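Local coordinates for D-alanyl-D-alanine carboxypeptidase (Vibrio cholerae, PDB 5TR7), which probably trims the terminal D-alanine from peptidoglycan precursor peptides, as a penicillin-binding serine carboxypeptidase of the S11 family, at residues H134-H139 and P144-T149. Numbering follows the deposited sequence.
Sequences HFTNSH and PNLYST
H134 and Y147 pair through their backbones in both directions, N of H134 to O of Y147 at 2.8 Å and N of Y147 to O of H134 at 2.9 Å, which defines a single antiparallel, hydrogen-bonded bridge. A third bond comes from the imidazole: ND1 of H134 donates to O of N145 at 2.9 Å, nearly straight (164°) and within the ring plane, so this nitrogen carries the proton. With CG anti to the backbone N (chi1 -172°), the ring turns its ND1 edge to the N145 carbonyl, while CB of H134 lies over one face of the Y147 ring, 4.0 Å from its centroid. The L146 side chain makes the apolar part of the contact: its CD1 meets CD1 of F135 at 3.5 Å, its CB touches OG1 of T136, and its CD2 reaches the amide of N137. That amide is positioned by an Asx turn, OD1 of N137 accepting from N of H139, with OD1 also accepting from N of G140 and ND2 donating to O of L141. The bridge joins two parts of the loop between helices 114-127 and 150-163, the latter N-capped by T149. F135 and L146 pack on helix 37-50, where H139 O bonds the predicted proton acceptor K38, while H139 touches helices 100-111 and 114-127.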
# COMPACT_ATOMS: atom_id res chain seq x y z
N HIS A 134 5.72 9.59 9.02
CA HIS A 134 4.93 9.67 10.22
C HIS A 134 3.45 9.53 9.84
O HIS A 134 2.97 10.19 8.94
CB HIS A 134 5.16 10.96 10.99
CG HIS A 134 4.49 10.97 12.32
ND1 HIS A 134 3.29 11.59 12.56
CD2 HIS A 134 4.85 10.39 13.49
CE1 HIS A 134 2.94 11.39 13.82
NE2 HIS A 134 3.88 10.68 14.41
N PHE A 135 2.74 8.68 10.55
CA PHE A 135 1.34 8.45 10.30
C PHE A 135 0.43 9.01 11.39
O PHE A 135 0.81 9.02 12.58
CB PHE A 135 1.12 6.96 10.10
CG PHE A 135 2.00 6.37 9.02
CD1 PHE A 135 1.69 6.51 7.69
CD2 PHE A 135 3.18 5.72 9.35
CE1 PHE A 135 2.51 5.98 6.70
CE2 PHE A 135 3.98 5.16 8.39
CZ PHE A 135 3.66 5.28 7.04
N THR A 136 -0.75 9.50 10.97
CA THR A 136 -1.77 10.02 11.88
C THR A 136 -3.08 9.23 11.85
O THR A 136 -3.95 9.45 12.66
CB THR A 136 -2.08 11.49 11.61
OG1 THR A 136 -2.51 11.62 10.24
CG2 THR A 136 -0.82 12.34 11.90
N ASN A 137 -3.25 8.33 10.91
CA ASN A 137 -4.44 7.55 10.86
C ASN A 137 -4.15 6.26 10.07
O ASN A 137 -3.09 6.15 9.47
CB ASN A 137 -5.54 8.40 10.21
CG ASN A 137 -5.24 8.71 8.79
OD1 ASN A 137 -4.89 7.83 7.99
ND2 ASN A 137 -5.38 9.96 8.45
N SER A 138 -5.09 5.32 10.05
CA SER A 138 -4.93 4.05 9.37
C SER A 138 -5.26 4.02 7.87
O SER A 138 -5.08 2.96 7.22
CB SER A 138 -5.82 3.05 10.06
OG SER A 138 -7.20 3.45 9.95
N HIS A 139 -5.71 5.14 7.29
CA HIS A 139 -6.13 5.08 5.86
C HIS A 139 -5.45 6.02 4.89
O HIS A 139 -5.47 5.73 3.68
CB HIS A 139 -7.64 5.24 5.77
CG HIS A 139 -8.15 6.33 6.65
ND1 HIS A 139 -7.95 7.65 6.36
CD2 HIS A 139 -8.80 6.30 7.83
CE1 HIS A 139 -8.48 8.40 7.30
NE2 HIS A 139 -9.02 7.60 8.21
N PRO A 144 -1.53 17.48 8.14
CA PRO A 144 -0.20 18.06 8.09
C PRO A 144 0.90 17.10 8.58
O PRO A 144 1.99 17.10 8.00
CB PRO A 144 -0.30 19.26 9.06
CG PRO A 144 -1.73 19.62 9.07
CD PRO A 144 -2.53 18.41 8.68
N ASN A 145 0.62 16.32 9.62
CA ASN A 145 1.58 15.37 10.19
C ASN A 145 1.58 13.96 9.64
O ASN A 145 2.17 13.05 10.26
CB ASN A 145 1.45 15.34 11.72
CG ASN A 145 2.36 16.35 12.37
OD1 ASN A 145 3.53 16.47 11.98
ND2 ASN A 145 1.88 17.04 13.38
N LEU A 146 0.93 13.76 8.51
CA LEU A 146 0.92 12.44 7.84
C LEU A 146 1.81 12.62 6.63
O LEU A 146 1.48 13.37 5.73
CB LEU A 146 -0.49 12.02 7.45
CG LEU A 146 -0.71 10.77 6.58
CD1 LEU A 146 0.11 9.58 7.00
CD2 LEU A 146 -2.18 10.40 6.55
N TYR A 147 2.97 11.99 6.64
CA TYR A 147 3.90 12.13 5.52
C TYR A 147 4.86 10.96 5.41
O TYR A 147 5.08 10.24 6.36
CB TYR A 147 4.71 13.44 5.66
CG TYR A 147 5.48 13.55 6.95
CD1 TYR A 147 6.66 12.83 7.17
CD2 TYR A 147 5.03 14.37 7.96
CE1 TYR A 147 7.35 12.90 8.36
CE2 TYR A 147 5.72 14.49 9.16
CZ TYR A 147 6.85 13.78 9.35
OH TYR A 147 7.45 13.96 10.55
N SER A 148 5.44 10.81 4.23
CA SER A 148 6.42 9.78 4.00
C SER A 148 7.29 10.27 2.87
O SER A 148 7.29 11.47 2.57
CB SER A 148 5.82 8.43 3.70
OG SER A 148 6.83 7.43 3.67
N THR A 149 8.08 9.35 2.30
CA THR A 149 8.97 9.65 1.18
C THR A 149 9.00 8.43 0.27
O THR A 149 8.71 7.29 0.72
CB THR A 149 10.44 9.92 1.60
OG1 THR A 149 11.00 8.72 2.15
CG2 THR A 149 10.57 11.04 2.63